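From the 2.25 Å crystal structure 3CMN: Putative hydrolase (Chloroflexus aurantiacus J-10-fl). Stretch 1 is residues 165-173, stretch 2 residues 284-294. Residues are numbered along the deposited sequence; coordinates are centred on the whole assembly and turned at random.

Stretch 1 165-173: RVQQQLGLS
Stretch 2, residues 284-294: NQIEQQIAQRQ

The end of one helix, residues 165-169, and the turn after it pack against a second helix, 284-294, burying 376 Å² in total. The two run in opposite senses: Leu170 lies nearest Gln289 (CA to CA 6.1 Å), whereas Leu172 lies nearest Ile286 (CA to CA 6.9 Å).

Arg165 makes no contact across. Val166 (phi/psi -72/-47, chi1 t) points toward the second helix. Its CG1 lies 4.1 Å from Ile290 CD1, and its CG2 sits 3.5 Å from Arg293 NH2, over one face of the guanidinium. A compact branched side chain thus meets both an aliphatic group and the flat surface of a charged one. Arg293 reaches this position with chi1 t, chi2 p and chi3 t.

Gln167 and Gln168 face elsewhere, as suits polar residues, but Gln167 braces the turn: its NE2 donates to Leu172 O at 3.0 Å. Leu170 (phi/psi -99/5, rotamer m, t) points toward the partner and places CD1 3.8 Å from Ile290 CD1; Ile290, with chi1 t and chi2 p, thereby meets both Val166 and Leu170. Leu170 N remains bonded to Val166 O at 2.9 Å.

Gly171 turns the chain out of the helix with phi/psi 56/43, a positive phi that favours glycine. In this Schellman motif Leu172 N bonds to Gln167 O at 2.8 Å, and Gly171 N bonds weakly to Gln168 O at 3.3 Å.

Leu172, now extended (-102/169; rotamer m, t), again points toward the second helix. Its CD2 approaches Ile286 CG1 at 3.6 Å and its CD1 lies 4.2 Å from Gln289 CB, so both methyls find aliphatic carbon; Ile286 is m, t. Ser173, chi1 t, turns sideways and caps the next helix.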

# COMPACT_ATOMS: atom_id res chain seq x y z
N ARG A 165 -18.47 3.46 3.19
CA ARG A 165 -18.59 4.87 3.50
C ARG A 165 -17.97 5.77 2.43
O ARG A 165 -18.48 6.85 2.16
CB ARG A 165 -17.96 5.16 4.86
CG ARG A 165 -18.83 4.71 6.00
CD ARG A 165 -18.06 4.64 7.31
NE ARG A 165 -18.97 4.27 8.40
CZ ARG A 165 -19.68 3.15 8.44
NH1 ARG A 165 -19.60 2.26 7.44
NH2 ARG A 165 -20.49 2.91 9.45
N VAL A 166 -16.86 5.33 1.83
CA VAL A 166 -16.23 6.12 0.79
C VAL A 166 -17.09 6.08 -0.47
O VAL A 166 -17.36 7.11 -1.08
CB VAL A 166 -14.81 5.61 0.44
CG1 VAL A 166 -14.24 6.41 -0.71
CG2 VAL A 166 -13.89 5.74 1.65
N GLN A 167 -17.53 4.88 -0.85
CA GLN A 167 -18.36 4.70 -2.03
C GLN A 167 -19.56 5.63 -2.02
O GLN A 167 -19.90 6.25 -3.02
CB GLN A 167 -18.90 3.27 -2.11
CG GLN A 167 -19.81 3.02 -3.30
CD GLN A 167 -21.13 2.34 -2.94
OE1 GLN A 167 -21.16 1.23 -2.41
NE2 GLN A 167 -22.23 3.00 -3.25
N GLN A 168 -20.19 5.73 -0.85
CA GLN A 168 -21.38 6.55 -0.70
C GLN A 168 -21.10 8.03 -0.57
O GLN A 168 -21.88 8.84 -1.05
CB GLN A 168 -22.19 6.02 0.48
CG GLN A 168 -22.89 4.70 0.17
CD GLN A 168 -22.77 3.69 1.30
OE1 GLN A 168 -22.97 4.01 2.47
NE2 GLN A 168 -22.45 2.45 0.94
N GLN A 169 -20.00 8.39 0.08
CA GLN A 169 -19.66 9.79 0.20
C GLN A 169 -19.27 10.35 -1.17
O GLN A 169 -19.40 11.54 -1.42
CB GLN A 169 -18.50 9.97 1.18
CG GLN A 169 -18.94 10.20 2.63
CD GLN A 169 -18.23 9.29 3.62
OE1 GLN A 169 -17.01 9.36 3.79
NE2 GLN A 169 -18.99 8.42 4.28
N LEU A 170 -18.78 9.48 -2.05
CA LEU A 170 -18.36 9.89 -3.38
C LEU A 170 -19.41 9.64 -4.45
O LEU A 170 -19.15 9.87 -5.63
CB LEU A 170 -17.07 9.17 -3.77
CG LEU A 170 -15.86 9.42 -2.88
CD1 LEU A 170 -14.69 8.59 -3.39
CD2 LEU A 170 -15.51 10.91 -2.87
N GLY A 171 -20.58 9.18 -4.04
CA GLY A 171 -21.64 8.90 -5.00
C GLY A 171 -21.18 7.93 -6.07
O GLY A 171 -21.48 8.11 -7.26
N LEU A 172 -20.46 6.90 -5.67
CA LEU A 172 -19.97 5.94 -6.64
C LEU A 172 -20.80 4.68 -6.65
O LEU A 172 -21.65 4.47 -5.79
CB LEU A 172 -18.50 5.60 -6.36
CG LEU A 172 -17.51 6.72 -6.70
CD1 LEU A 172 -16.16 6.44 -6.08
CD2 LEU A 172 -17.37 6.83 -8.22
N SER A 173 -20.54 3.86 -7.66
CA SER A 173 -21.22 2.59 -7.88
C SER A 173 -20.72 1.50 -6.92
O SER A 173 -19.52 1.32 -6.72
CB SER A 173 -20.97 2.16 -9.34
OG SER A 173 -21.44 0.85 -9.59
N ASN A 284 -13.46 6.42 -15.15
CA ASN A 284 -13.08 7.83 -15.16
C ASN A 284 -13.70 8.52 -13.95
O ASN A 284 -13.03 9.29 -13.27
CB ASN A 284 -13.53 8.50 -16.46
CG ASN A 284 -12.79 7.96 -17.68
OD1 ASN A 284 -11.56 8.00 -17.74
ND2 ASN A 284 -13.54 7.45 -18.65
N GLN A 285 -14.98 8.22 -13.69
CA GLN A 285 -15.70 8.80 -12.56
C GLN A 285 -14.95 8.58 -11.24
O GLN A 285 -14.72 9.53 -10.47
CB GLN A 285 -17.09 8.17 -12.44
CG GLN A 285 -18.17 8.75 -13.37
CD GLN A 285 -17.92 8.46 -14.84
OE1 GLN A 285 -17.74 7.31 -15.24
NE2 GLN A 285 -17.92 9.51 -15.66
N ILE A 286 -14.58 7.33 -10.99
CA ILE A 286 -13.89 6.95 -9.76
C ILE A 286 -12.56 7.67 -9.61
O ILE A 286 -12.32 8.35 -8.61
CB ILE A 286 -13.64 5.42 -9.70
CG1 ILE A 286 -14.98 4.67 -9.78
CG2 ILE A 286 -12.93 5.04 -8.41
CD1 ILE A 286 -14.83 3.18 -9.91
N GLU A 287 -11.69 7.52 -10.61
CA GLU A 287 -10.39 8.17 -10.57
C GLU A 287 -10.55 9.64 -10.19
O GLU A 287 -9.78 10.17 -9.39
CB GLU A 287 -9.69 8.05 -11.93
CG GLU A 287 -9.16 6.65 -12.26
CD GLU A 287 -8.31 6.05 -11.13
OE1 GLU A 287 -7.67 6.81 -10.38
OE2 GLU A 287 -8.26 4.80 -11.01
N GLN A 288 -11.58 10.28 -10.73
CA GLN A 288 -11.87 11.68 -10.44
C GLN A 288 -12.21 11.87 -8.97
O GLN A 288 -11.56 12.64 -8.26
CB GLN A 288 -13.05 12.17 -11.27
CG GLN A 288 -12.85 12.08 -12.76
CD GLN A 288 -14.11 12.43 -13.52
OE1 GLN A 288 -14.63 13.53 -13.39
NE2 GLN A 288 -14.60 11.48 -14.31
N GLN A 289 -13.24 11.15 -8.54
CA GLN A 289 -13.73 11.21 -7.16
C GLN A 289 -12.72 10.78 -6.08
O GLN A 289 -12.62 11.39 -5.02
CB GLN A 289 -14.98 10.34 -7.03
CG GLN A 289 -16.18 10.89 -7.77
CD GLN A 289 -16.69 12.17 -7.16
OE1 GLN A 289 -17.26 12.17 -6.07
NE2 GLN A 289 -16.46 13.28 -7.85
N ILE A 290 -11.99 9.71 -6.37
CA ILE A 290 -11.04 9.17 -5.42
C ILE A 290 -9.72 9.96 -5.31
O ILE A 290 -8.90 9.70 -4.42
CB ILE A 290 -10.75 7.68 -5.77
CG1 ILE A 290 -10.25 6.94 -4.54
CG2 ILE A 290 -9.76 7.59 -6.91
CD1 ILE A 290 -11.24 6.95 -3.38
N ALA A 291 -9.54 10.93 -6.19
CA ALA A 291 -8.32 11.75 -6.19
C ALA A 291 -7.88 12.25 -4.81
O ALA A 291 -6.72 12.05 -4.42
CB ALA A 291 -8.50 12.93 -7.14
N GLN A 292 -8.78 12.89 -4.08
CA GLN A 292 -8.43 13.41 -2.77
C GLN A 292 -8.17 12.32 -1.73
O GLN A 292 -7.35 12.50 -0.83
CB GLN A 292 -9.52 14.36 -2.24
CG GLN A 292 -9.16 14.98 -0.89
CD GLN A 292 -10.23 15.89 -0.32
OE1 GLN A 292 -10.58 16.91 -0.92
NE2 GLN A 292 -10.75 15.54 0.85
N ARG A 293 -8.86 11.19 -1.86
CA ARG A 293 -8.68 10.08 -0.94
C ARG A 293 -7.31 9.43 -1.13
O ARG A 293 -6.77 8.79 -0.22
CB ARG A 293 -9.78 9.03 -1.15
CG ARG A 293 -9.73 7.86 -0.18
CD ARG A 293 -10.06 8.29 1.25
NE ARG A 293 -10.33 7.14 2.10
CZ ARG A 293 -11.00 7.22 3.25
NH1 ARG A 293 -11.45 8.39 3.67
NH2 ARG A 293 -11.25 6.12 3.95
N GLN A 294 -6.74 9.60 -2.32
CA GLN A 294 -5.42 9.07 -2.64
C GLN A 294 -4.36 9.97 -2.01
O GLN A 294 -3.35 9.49 -1.49
CB GLN A 294 -5.23 9.00 -4.15
CG GLN A 294 -6.16 8.04 -4.87
CD GLN A 294 -6.08 8.16 -6.38
OE1 GLN A 294 -6.34 9.22 -6.95
NE2 GLN A 294 -5.72 7.07 -7.04